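Local coordinates for protein CurM Sulfotransferase (Moorea producta, PDB 4GBM) that probably transfers a sulfo group from PAPS to a hydroxyl of the acyl intermediate during curacin biosynthesis, as the sulfotransferase domain of a polyketide synthase, at residues Arg164-Val169 / Tyr293-Glu298; Ser39-Gly44 / Glu194-Lys199; Asn203-Leu208 / Gln300-Gln305. The protein carries 2 engineered substitutions. All coordinates share one frame; numbering follows the deposited sequence. Where two conformers were deposited one is given.

The three contacts lie on the same side of the chain's centre, their own centres about 10 to 13 Å apart, in the P-loop-like sulfotransferase fold. Interaction 2 sets the nucleotide-binding loop against helix 189-208; interactions 1 and 3 bring helix 297-305 and the chain leading into it onto the same region. Interactions 1 and 2 both reach adenosine-3'-5'-diphosphate. Interactions 2 and 3 share helix 189-208; interactions 1 and 3 share helix 297-305. Along the chain, interaction 2 closes before interaction 3 opens, while interaction 1 alternates with both. Helix 189-208 stands between the nucleotide-binding loop and the C-terminal helix, Trp197 meeting both Pro166 and Ile302, and so joins that helix to the nucleotide-binding core.

Interaction 1: Arg164-Val169 / Tyr293-Glu298; sequences RHPYSV and YPLKSE. With A3P (adenosine-3'-5'-diphosphate), chain G.
Tyr167 and Leu295 mark the nearest approach of the two backbones, CA to CA 8.8 Å, where the chain leading into helix 297-305 passes the first turn of helix 166-175. Residues 164-169 follow strand 158-163 of the P-loop-like sulfotransferase fold and probably correspond to the start of the family's 3'-phosphate-binding motif. His165 is the N-cap of the helix: its ND1 accepts from Tyr167 N at 3.0 Å, with the donor close to the imidazole plane. Across the contact, Leu295 CD1 packs against both Pro166 CG (3.9 Å) and Tyr167 CE1 (3.8 Å). The leucine crosses the proline at about a right angle and meets the tyrosine at its ring edge. One face of that ring takes His165 CE1, offset toward the rim. Arg164 runs the other way: with CG anti to the backbone N (chi1 -173°) and the chain extended, its NH1 meets O2' of adenosine-3'-5'-diphosphate at 3.0 Å, bent to 141° at the hydrogen. The guanidinium also binds Arg42 O and Leu282 O and makes a cation-pi contact with Tyr221. A leucine in its place would probably leave both carbonyls and the ribose hydroxyl without these donors. Back at the contact, Tyr167 OH is hydrogen-bonded to Pro311 O and also accepts from a water, which itself accepts from Leu295 N at 3.2 Å and so bridges the segments.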
loop_
_atom_site.group_PDB
_atom_site.type_symbol
_atom_site.label_atom_id
_atom_site.label_comp_id
_atom_site.label_asym_id
_atom_site.label_seq_id
_atom_site.Cartn_x
_atom_site.Cartn_y
_atom_site.Cartn_z
ATOM N N ARG A 164 -10.135 -6.605 -1.533
ATOM C CA ARG A 164 -10.426 -7.293 -2.790
ATOM C C ARG A 164 -10.926 -8.701 -2.477
ATOM O O ARG A 164 -10.569 -9.270 -1.450
ATOM C CB ARG A 164 -9.184 -7.326 -3.690
ATOM C CG ARG A 164 -9.471 -7.878 -5.084
ATOM C CD ARG A 164 -8.259 -7.795 -5.967
ATOM N NE ARG A 164 -8.597 -8.196 -7.330
ATOM C CZ ARG A 164 -7.703 -8.338 -8.300
ATOM N NH1 ARG A 164 -6.413 -8.160 -8.040
ATOM N NH2 ARG A 164 -8.094 -8.674 -9.524
ATOM N N HIS A 165 -11.758 -9.250 -3.361
ATOM C CA HIS A 165 -12.315 -10.577 -3.173
ATOM C C HIS A 165 -11.196 -11.589 -2.918
ATOM O O HIS A 165 -10.176 -11.573 -3.614
ATOM C CB HIS A 165 -13.102 -10.988 -4.416
ATOM C CG HIS A 165 -14.003 -12.163 -4.200
ATOM N ND1 HIS A 165 -13.535 -13.459 -4.095
ATOM C CD2 HIS A 165 -15.349 -12.238 -4.083
ATOM C CE1 HIS A 165 -14.556 -14.277 -3.905
ATOM N NE2 HIS A 165 -15.667 -13.561 -3.898
ATOM N N PRO A 166 -11.385 -12.481 -1.935
ATOM C CA PRO A 166 -10.316 -13.434 -1.626
ATOM C C PRO A 166 -9.916 -14.345 -2.804
ATOM O O PRO A 166 -8.742 -14.693 -2.927
ATOM C CB PRO A 166 -10.902 -14.261 -0.464
ATOM C CG PRO A 166 -12.392 -14.079 -0.586
ATOM C CD PRO A 166 -12.557 -12.665 -1.058
ATOM N N TYR A 167 -10.865 -14.727 -3.659
ATOM C CA TYR A 167 -10.526 -15.600 -4.797
ATOM C C TYR A 167 -9.521 -14.903 -5.712
ATOM O O TYR A 167 -8.558 -15.517 -6.184
ATOM C CB TYR A 167 -11.761 -15.960 -5.621
ATOM C CG TYR A 167 -12.744 -16.939 -5.022
ATOM C CD1 TYR A 167 -12.649 -17.380 -3.694
ATOM C CD2 TYR A 167 -13.813 -17.400 -5.794
ATOM C CE1 TYR A 167 -13.588 -18.270 -3.166
ATOM C CE2 TYR A 167 -14.753 -18.280 -5.274
ATOM C CZ TYR A 167 -14.633 -18.711 -3.964
ATOM O OH TYR A 167 -15.564 -19.584 -3.460
ATOM N N SER A 168 -9.751 -13.612 -5.958
ATOM C CA SER A 168 -8.897 -12.826 -6.842
ATOM C C SER A 168 -7.506 -12.665 -6.244
ATOM O O SER A 168 -6.500 -12.806 -6.948
ATOM C CB SER A 168 -9.525 -11.457 -7.101
ATOM O OG SER A 168 -10.827 -11.595 -7.643
ATOM N N VAL A 169 -7.453 -12.363 -4.947
ATOM C CA VAL A 169 -6.174 -12.193 -4.269
ATOM C C VAL A 169 -5.395 -13.504 -4.255
ATOM O O VAL A 169 -4.202 -13.515 -4.541
ATOM C CB VAL A 169 -6.361 -11.653 -2.841
ATOM C CG1 VAL A 169 -5.049 -11.729 -2.049
ATOM C CG2 VAL A 169 -6.852 -10.206 -2.903
ATOM N N TYR A 293 -9.363 -25.793 -3.430
ATOM C CA TYR A 293 -10.049 -26.100 -2.181
ATOM C C TYR A 293 -11.033 -24.989 -1.819
ATOM O O TYR A 293 -10.761 -23.819 -2.085
ATOM C CB TYR A 293 -9.024 -26.276 -1.045
ATOM C CG TYR A 293 -7.832 -27.140 -1.423
ATOM C CD1 TYR A 293 -7.954 -28.527 -1.528
ATOM C CD2 TYR A 293 -6.589 -26.567 -1.694
ATOM C CE1 TYR A 293 -6.870 -29.321 -1.888
ATOM C CE2 TYR A 293 -5.496 -27.357 -2.055
ATOM C CZ TYR A 293 -5.645 -28.731 -2.151
ATOM O OH TYR A 293 -4.569 -29.522 -2.507
ATOM N N PRO A 294 -12.183 -25.347 -1.212
ATOM C CA PRO A 294 -13.036 -24.308 -0.642
ATOM C C PRO A 294 -12.255 -23.552 0.431
ATOM O O PRO A 294 -11.390 -24.139 1.094
ATOM C CB PRO A 294 -14.180 -25.104 -0.003
ATOM C CG PRO A 294 -14.193 -26.410 -0.739
ATOM C CD PRO A 294 -12.741 -26.694 -0.992
ATOM N N LEU A 295 -12.534 -22.260 0.583
ATOM C CA LEU A 295 -11.866 -21.481 1.618
ATOM C C LEU A 295 -12.189 -22.080 2.982
ATOM O O LEU A 295 -13.275 -22.633 3.189
ATOM C CB LEU A 295 -12.283 -20.010 1.572
ATOM C CG LEU A 295 -12.009 -19.269 0.258
ATOM C CD1 LEU A 295 -12.472 -17.845 0.393
ATOM C CD2 LEU A 295 -10.540 -19.324 -0.100
ATOM N N LYS A 296 -11.232 -21.989 3.896
ATOM C CA LYS A 296 -11.451 -22.451 5.264
ATOM C C LYS A 296 -12.594 -21.675 5.908
ATOM O O LYS A 296 -12.874 -20.529 5.538
ATOM C CB LYS A 296 -10.178 -22.289 6.092
ATOM C CG LYS A 296 -9.011 -23.133 5.585
ATOM C CD LYS A 296 -7.714 -22.682 6.232
ATOM C CE LYS A 296 -7.549 -23.288 7.608
ATOM N NZ LYS A 296 -6.473 -22.606 8.395
ATOM N N SER A 297 -13.257 -22.307 6.870
ATOM C CA SER A 297 -14.380 -21.683 7.564
ATOM C C SER A 297 -14.060 -20.292 8.110
ATOM O O SER A 297 -14.886 -19.380 8.000
ATOM C CB SER A 297 -14.855 -22.590 8.693
ATOM O OG SER A 297 -15.213 -23.855 8.177
ATOM N N GLU A 298 -12.869 -20.126 8.690
ATOM C CA GLU A 298 -12.474 -18.830 9.260
ATOM C C GLU A 298 -12.377 -17.758 8.182
ATOM O O GLU A 298 -12.770 -16.605 8.394
ATOM C CB GLU A 298 -11.137 -18.925 10.005
ATOM C CG GLU A 298 -11.104 -19.956 11.127
ATOM C CD GLU A 298 -10.966 -21.390 10.624
ATOM O OE1 GLU A 298 -11.419 -22.304 11.326
ATOM O OE2 GLU A 298 -10.392 -21.607 9.539
HETATM P P1 A3P G . -2.372 -9.166 -10.961
HETATM O O1P A3P G . -1.551 -10.292 -10.386
HETATM O O2P A3P G . -1.639 -8.357 -12.001
HETATM O O3P A3P G . -3.760 -9.589 -11.351
HETATM P P2 A3P G . -1.075 -4.639 -5.497
HETATM O O4P A3P G . -1.828 -4.428 -4.222
HETATM O O5P A3P G . -0.009 -5.697 -5.455
HETATM O O6P A3P G . -0.615 -3.351 -6.127
HETATM O "O5'" A3P G . -2.169 -5.261 -6.513
HETATM C "C5'" A3P G . -1.732 -5.798 -7.767
HETATM C "C4'" A3P G . -2.978 -6.058 -8.577
HETATM O "O4'" A3P G . -3.541 -4.801 -8.973
HETATM C "C3'" A3P G . -2.685 -6.759 -9.890
HETATM O "O3'" A3P G . -2.566 -8.175 -9.685
HETATM C "C2'" A3P G . -3.894 -6.345 -10.721
HETATM O "O2'" A3P G . -4.979 -7.260 -10.538
HETATM C "C1'" A3P G . -4.303 -4.988 -10.159
HETATM N N9 A3P G . -3.969 -3.909 -11.123
HETATM C C8 A3P G . -2.748 -3.432 -11.442
HETATM N N7 A3P G . -2.829 -2.462 -12.392
HETATM C C5 A3P G . -4.138 -2.321 -12.687
HETATM C C6 A3P G . -4.948 -1.476 -13.598
HETATM N N6 A3P G . -4.341 -0.560 -14.393
HETATM N N1 A3P G . -6.295 -1.656 -13.590
HETATM C C2 A3P G . -6.907 -2.556 -12.787
HETATM N N3 A3P G . -6.228 -3.349 -11.932
HETATM C C4 A3P G . -4.881 -3.263 -11.848
HETATM O O HOH W 1 -14.936 -21.052 -1.127
#

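Interaction 2: Ser39-Gly44 / Glu194-Lys199; sequences SSPRSG and EQVWAK. With A3P (adenosine-3'-5'-diphosphate), chain G.
Ser40 and Pro41 press against Trp197 and Val196, one residue of the loop on each of two consecutive helix residues. The loop joins strand 35-39 to helix 45-53 and is the P-loop-like 5'-phosphosulfate-binding loop of the sulfotransferase fold; helix 189-208 lies behind it. Pro41 CD rests 3.7 Å from Val196 CG1, the valine lying across the proline ring; this methyl stands anti to the valine backbone N (chi1 170°). Beside them, Ser40 OG approaches Trp197 CD1 to 3.6 Å, obliquely to the indole. In the conformer described, one of two for Ser40, OG donates to Pro41 O in the carbonyl plane, on a lone pair. Ser43 OG donates to Ser40 O from well above the carbonyl plane, tying the loop across itself. It also accepts from a water that has only a weak bond to Trp197 NE1, whose stronger partner is Arg164 O. Farther out, the loop grips adenosine-3'-5'-diphosphate. Arg42, bent at chi2 and chi3, sends NH1 to O1P of the 3'-phosphate at 2.9 Å in a nearly straight bond (168°), with O1P at the guanidinium edge and the ligand's C5' over one face. Ser172 OG, bonded to Arg42 NE, and Asp269 O, bonded to NH1, are consistent with a fixed guanidinium. Toward the 5' end, Ser43 N makes a weak bond to O4P, and Gly44 N donates to O5' at 3.0 Å.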
loop_
_atom_site.group_PDB
_atom_site.type_symbol
_atom_site.label_atom_id
_atom_site.label_comp_id
_atom_site.label_asym_id
_atom_site.label_seq_id
_atom_site.Cartn_x
_atom_site.Cartn_y
_atom_site.Cartn_z
ATOM N N SER A 39 -3.976 -2.773 3.155
ATOM C CA SER A 39 -4.592 -3.835 2.364
ATOM C C SER A 39 -3.808 -5.115 2.429
ATOM O O SER A 39 -2.649 -5.131 2.842
ATOM C CB SER A 39 -4.681 -3.419 0.885
ATOM O OG SER A 39 -3.387 -3.383 0.306
ATOM N N SER A 40 -4.459 -6.193 2.015
ATOM C CA SER A 40 -3.784 -7.446 1.699
ATOM C C SER A 40 -2.965 -7.239 0.424
ATOM O O SER A 40 -3.298 -6.373 -0.390
ATOM C CB SER A 40 -4.832 -8.545 1.483
ATOM O OG SER A 40 -4.298 -9.684 0.824
ATOM N N PRO A 41 -1.896 -8.037 0.226
ATOM C CA PRO A 41 -1.238 -8.060 -1.082
ATOM C C PRO A 41 -2.233 -8.295 -2.228
ATOM O O PRO A 41 -3.284 -8.911 -2.022
ATOM C CB PRO A 41 -0.314 -9.280 -0.958
ATOM C CG PRO A 41 0.095 -9.244 0.468
ATOM C CD PRO A 41 -1.180 -8.889 1.200
ATOM N N ARG A 42 -1.890 -7.804 -3.417
ATOM C CA ARG A 42 -2.619 -8.071 -4.679
ATOM C C ARG A 42 -4.029 -7.472 -4.734
ATOM O O ARG A 42 -4.900 -7.978 -5.449
ATOM C CB ARG A 42 -2.668 -9.594 -5.012
ATOM C CG ARG A 42 -1.384 -10.376 -4.724
ATOM C CD ARG A 42 -0.167 -9.710 -5.351
ATOM N NE ARG A 42 -0.261 -9.590 -6.809
ATOM C CZ ARG A 42 0.677 -9.013 -7.552
ATOM N NH1 ARG A 42 0.546 -8.958 -8.873
ATOM N NH2 ARG A 42 1.753 -8.491 -6.967
ATOM N N SER A 43 -4.250 -6.386 -3.993
ATOM C CA SER A 43 -5.589 -5.794 -3.878
ATOM C C SER A 43 -5.774 -4.526 -4.696
ATOM O O SER A 43 -6.779 -3.827 -4.533
ATOM C CB SER A 43 -5.924 -5.522 -2.406
ATOM O OG SER A 43 -5.937 -6.735 -1.667
ATOM N N GLY A 44 -4.821 -4.244 -5.587
ATOM C CA GLY A 44 -4.840 -3.017 -6.389
ATOM C C GLY A 44 -4.293 -1.812 -5.636
ATOM O O GLY A 44 -4.619 -0.663 -5.969
ATOM N N GLU A 194 -4.162 -17.872 1.028
ATOM C CA GLU A 194 -5.392 -17.681 1.786
ATOM C C GLU A 194 -5.087 -17.121 3.175
ATOM O O GLU A 194 -5.758 -16.191 3.633
ATOM C CB GLU A 194 -6.145 -19.005 1.901
ATOM C CG GLU A 194 -7.462 -18.899 2.651
ATOM C CD GLU A 194 -8.195 -20.220 2.737
ATOM O OE1 GLU A 194 -9.093 -20.325 3.585
ATOM O OE2 GLU A 194 -7.877 -21.147 1.959
ATOM N N GLN A 195 -4.068 -17.678 3.824
ATOM C CA GLN A 195 -3.669 -17.211 5.153
ATOM C C GLN A 195 -3.202 -15.753 5.103
ATOM O O GLN A 195 -3.499 -14.974 6.009
ATOM C CB GLN A 195 -2.586 -18.118 5.742
ATOM C CG GLN A 195 -2.082 -17.690 7.113
ATOM C CD GLN A 195 -1.067 -18.659 7.685
ATOM O OE1 GLN A 195 -1.399 -19.794 8.033
ATOM N NE2 GLN A 195 0.180 -18.212 7.792
ATOM N N VAL A 196 -2.480 -15.373 4.048
ATOM C CA VAL A 196 -2.043 -13.981 3.906
ATOM C C VAL A 196 -3.250 -13.037 3.784
ATOM O O VAL A 196 -3.318 -12.015 4.472
ATOM C CB VAL A 196 -1.051 -13.797 2.729
ATOM C CG1 VAL A 196 -0.804 -12.326 2.462
ATOM C CG2 VAL A 196 0.264 -14.489 3.047
ATOM N N TRP A 197 -4.221 -13.404 2.951
ATOM C CA TRP A 197 -5.431 -12.594 2.799
ATOM C C TRP A 197 -6.225 -12.529 4.109
ATOM O O TRP A 197 -6.661 -11.454 4.523
ATOM C CB TRP A 197 -6.306 -13.130 1.656
ATOM C CG TRP A 197 -7.515 -12.273 1.391
ATOM C CD1 TRP A 197 -7.588 -11.203 0.538
ATOM C CD2 TRP A 197 -8.820 -12.406 1.979
ATOM N NE1 TRP A 197 -8.851 -10.661 0.564
ATOM C CE2 TRP A 197 -9.628 -11.378 1.439
ATOM C CE3 TRP A 197 -9.383 -13.295 2.911
ATOM C CZ2 TRP A 197 -10.971 -11.211 1.800
ATOM C CZ3 TRP A 197 -10.716 -13.131 3.268
ATOM C CH2 TRP A 197 -11.497 -12.096 2.710
ATOM N N ALA A 198 -6.388 -13.680 4.767
ATOM C CA ALA A 198 -7.174 -13.761 6.001
ATOM C C ALA A 198 -6.520 -12.995 7.149
ATOM O O ALA A 198 -7.192 -12.218 7.838
ATOM C CB ALA A 198 -7.404 -15.226 6.397
ATOM N N LYS A 199 -5.214 -13.202 7.339
ATOM C CA LYS A 199 -4.492 -12.550 8.437
ATOM C C LYS A 199 -4.410 -11.036 8.243
ATOM O O LYS A 199 -4.660 -10.276 9.190
ATOM C CB LYS A 199 -3.096 -13.161 8.627
ATOM C CG LYS A 199 -2.237 -12.452 9.664
ATOM C CD LYS A 199 -1.002 -13.256 10.038
ATOM C CE LYS A 199 -0.001 -12.407 10.817
ATOM N NZ LYS A 199 -0.582 -11.708 12.012
HETATM P P1 A3P G . -2.372 -9.166 -10.961
HETATM O O1P A3P G . -1.551 -10.292 -10.386
HETATM O O2P A3P G . -1.639 -8.357 -12.001
HETATM O O3P A3P G . -3.760 -9.589 -11.351
HETATM P P2 A3P G . -1.075 -4.639 -5.497
HETATM O O4P A3P G . -1.828 -4.428 -4.222
HETATM O O5P A3P G . -0.009 -5.697 -5.455
HETATM O O6P A3P G . -0.615 -3.351 -6.127
HETATM O "O5'" A3P G . -2.169 -5.261 -6.513
HETATM C "C5'" A3P G . -1.732 -5.798 -7.767
HETATM C "C4'" A3P G . -2.978 -6.058 -8.577
HETATM O "O4'" A3P G . -3.541 -4.801 -8.973
HETATM C "C3'" A3P G . -2.685 -6.759 -9.890
HETATM O "O3'" A3P G . -2.566 -8.175 -9.685
HETATM C "C2'" A3P G . -3.894 -6.345 -10.721
HETATM O "O2'" A3P G . -4.979 -7.260 -10.538
HETATM C "C1'" A3P G . -4.303 -4.988 -10.159
HETATM N N9 A3P G . -3.969 -3.909 -11.123
HETATM C C8 A3P G . -2.748 -3.432 -11.442
HETATM N N7 A3P G . -2.829 -2.462 -12.392
HETATM C C5 A3P G . -4.138 -2.321 -12.687
HETATM C C6 A3P G . -4.948 -1.476 -13.598
HETATM N N6 A3P G . -4.341 -0.560 -14.393
HETATM N N1 A3P G . -6.295 -1.656 -13.590
HETATM C C2 A3P G . -6.907 -2.556 -12.787
HETATM N N3 A3P G . -6.228 -3.349 -11.932
HETATM C C4 A3P G . -4.881 -3.263 -11.848
HETATM O O HOH W 2 -7.975 -7.765 0.052
#

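Interaction 3: Asn203-Leu208 / Gln300-Gln305; sequences NILNFL and QRIASQ
Two helix ends lie side by side with Leu205 facing Ile302, their CA atoms 9.3 Å apart, so that the helices meet through side chains alone. The contact is helix-on-helix packing at the flank of the P-loop-like α/β fold: the last turns of helix 189-208 lie beside the closing turns of the C-terminal helix 297-305. One leucine carries the whole contribution of 203-208. Its partners, Ile302 and Gln305, are three residues apart and therefore come to the same side of their helix. Leu205 points toward that side, with CG anti to the carbonyl carbon (chi1 -70°), and presents both branches of its fork. CD1 makes the looser apolar contact, 4.3 Å from Ile302 CG2. The closer contacts are with Gln305, whose side chain comes from the opposite direction. With CG anti to the backbone N (chi1 -169°) and the chain extended beyond it, the amide reaches across the gap between the helices, and the two leucine methyls lie over one of its flat faces. Leu205 CD1 is above the oxygen end, 3.9 Å from Gln305 OE1. This is van der Waals contact between methyls and the amide face. The burial is uneven: Ile302 is enclosed, resting also on Trp197, Ala198, Asn201 and Gln202 of helix 189-208, whereas Gln305 is exposed at the margin. On the core side, Leu205 touches Tyr161 of strand 158-163, which places this end of the helix against the central sheet. A hexaethylene glycol, probably from the crystallisation liquor, lies against Leu205 and is hydrogen-bonded to Gln305 O. At the nitrogen end of the amide, Leu205 CD2 stands 3.8 Å almost directly above Gln305 NE2.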
loop_
_atom_site.group_PDB
_atom_site.type_symbol
_atom_site.label_atom_id
_atom_site.label_comp_id
_atom_site.label_asym_id
_atom_site.label_seq_id
_atom_site.Cartn_x
_atom_site.Cartn_y
_atom_site.Cartn_z
ATOM N N ASN A 203 -6.274 -8.531 10.736
ATOM C CA ASN A 203 -5.439 -7.558 11.448
ATOM C C ASN A 203 -5.941 -6.127 11.225
ATOM O O ASN A 203 -6.008 -5.337 12.164
ATOM C CB ASN A 203 -3.965 -7.658 11.035
ATOM C CG ASN A 203 -3.264 -8.908 11.576
ATOM O OD1 ASN A 203 -2.179 -9.267 11.093
ATOM N ND2 ASN A 203 -3.863 -9.570 12.557
ATOM N N ILE A 204 -6.298 -5.801 9.985
ATOM C CA ILE A 204 -6.835 -4.468 9.685
ATOM C C ILE A 204 -8.171 -4.241 10.390
ATOM O O ILE A 204 -8.383 -3.198 11.015
ATOM C CB ILE A 204 -6.991 -4.223 8.180
ATOM C CG1 ILE A 204 -5.625 -4.250 7.493
ATOM C CG2 ILE A 204 -7.631 -2.848 7.945
ATOM C CD1 ILE A 204 -5.695 -4.439 5.985
ATOM N N LEU A 205 -9.068 -5.221 10.295
ATOM C CA LEU A 205 -10.359 -5.133 10.973
ATOM C C LEU A 205 -10.194 -4.899 12.470
ATOM O O LEU A 205 -10.863 -4.022 13.046
ATOM C CB LEU A 205 -11.191 -6.393 10.709
ATOM C CG LEU A 205 -11.704 -6.514 9.270
ATOM C CD1 LEU A 205 -12.137 -7.946 8.962
ATOM C CD2 LEU A 205 -12.851 -5.539 9.053
ATOM N N ASN A 206 -9.309 -5.673 13.097
ATOM C CA ASN A 206 -9.035 -5.524 14.529
ATOM C C ASN A 206 -8.491 -4.140 14.876
ATOM O O ASN A 206 -8.925 -3.521 15.846
ATOM C CB ASN A 206 -8.062 -6.605 15.014
ATOM C CG ASN A 206 -8.681 -7.997 15.031
ATOM O OD1 ASN A 206 -9.892 -8.158 14.890
ATOM N ND2 ASN A 206 -7.840 -9.012 15.198
ATOM N N PHE A 207 -7.533 -3.672 14.082
ATOM C CA PHE A 207 -6.906 -2.374 14.294
ATOM C C PHE A 207 -7.914 -1.228 14.142
ATOM O O PHE A 207 -8.029 -0.357 15.013
ATOM C CB PHE A 207 -5.740 -2.235 13.310
ATOM C CG PHE A 207 -5.145 -0.865 13.235
ATOM C CD1 PHE A 207 -4.377 -0.357 14.285
ATOM C CD2 PHE A 207 -5.309 -0.100 12.087
ATOM C CE1 PHE A 207 -3.806 0.910 14.208
ATOM C CE2 PHE A 207 -4.743 1.174 11.995
ATOM C CZ PHE A 207 -3.987 1.678 13.061
ATOM N N LEU A 208 -8.667 -1.261 13.050
ATOM C CA LEU A 208 -9.606 -0.184 12.760
ATOM C C LEU A 208 -10.801 -0.160 13.704
ATOM O O LEU A 208 -11.412 0.898 13.903
ATOM C CB LEU A 208 -10.062 -0.240 11.301
ATOM C CG LEU A 208 -8.983 0.049 10.250
ATOM C CD1 LEU A 208 -9.598 -0.031 8.873
ATOM C CD2 LEU A 208 -8.325 1.413 10.456
ATOM N N GLN A 300 -13.995 -17.815 5.289
ATOM C CA GLN A 300 -15.365 -17.550 4.844
ATOM C C GLN A 300 -16.059 -16.530 5.748
ATOM O O GLN A 300 -16.815 -15.682 5.266
ATOM C CB GLN A 300 -16.188 -18.828 4.769
ATOM C CG GLN A 300 -15.672 -19.828 3.759
ATOM C CD GLN A 300 -16.672 -20.920 3.450
ATOM O OE1 GLN A 300 -17.871 -20.775 3.701
ATOM N NE2 GLN A 300 -16.188 -22.016 2.878
ATOM N N ARG A 301 -15.788 -16.590 7.051
ATOM C CA ARG A 301 -16.399 -15.629 7.979
ATOM C C ARG A 301 -15.897 -14.200 7.744
ATOM O O ARG A 301 -16.680 -13.247 7.808
ATOM C CB ARG A 301 -16.223 -16.065 9.438
ATOM C CG ARG A 301 -16.962 -17.354 9.742
ATOM C CD ARG A 301 -16.957 -17.718 11.213
ATOM N NE ARG A 301 -17.361 -19.115 11.365
ATOM C CZ ARG A 301 -16.522 -20.125 11.584
ATOM N NH1 ARG A 301 -17.001 -21.363 11.677
ATOM N NH2 ARG A 301 -15.215 -19.902 11.716
ATOM N N ILE A 302 -14.604 -14.064 7.454
ATOM C CA ILE A 302 -14.024 -12.762 7.096
ATOM C C ILE A 302 -14.659 -12.244 5.807
ATOM O O ILE A 302 -15.039 -11.067 5.721
ATOM C CB ILE A 302 -12.471 -12.826 6.974
ATOM C CG1 ILE A 302 -11.846 -13.227 8.314
ATOM C CG2 ILE A 302 -11.895 -11.472 6.543
ATOM C CD1 ILE A 302 -10.381 -13.639 8.200
ATOM N N ALA A 303 -14.796 -13.128 4.818
ATOM C CA ALA A 303 -15.425 -12.760 3.544
ATOM C C ALA A 303 -16.852 -12.264 3.763
ATOM O O ALA A 303 -17.272 -11.285 3.142
ATOM C CB ALA A 303 -15.396 -13.936 2.566
ATOM N N SER A 304 -17.579 -12.940 4.654
ATOM C CA SER A 304 -18.949 -12.555 4.993
ATOM C C SER A 304 -18.990 -11.172 5.633
ATOM O O SER A 304 -19.843 -10.340 5.287
ATOM C CB SER A 304 -19.590 -13.590 5.919
ATOM O OG SER A 304 -19.773 -14.821 5.246
ATOM N N GLN A 305 -18.060 -10.916 6.553
ATOM C CA GLN A 305 -18.003 -9.608 7.209
ATOM C C GLN A 305 -17.752 -8.501 6.196
ATOM O O GLN A 305 -18.273 -7.389 6.340
ATOM C CB GLN A 305 -16.951 -9.553 8.319
ATOM C CG GLN A 305 -17.095 -8.288 9.162
ATOM C CD GLN A 305 -16.067 -8.141 10.266
ATOM O OE1 GLN A 305 -15.417 -9.108 10.675
ATOM N NE2 GLN A 305 -15.932 -6.920 10.774
#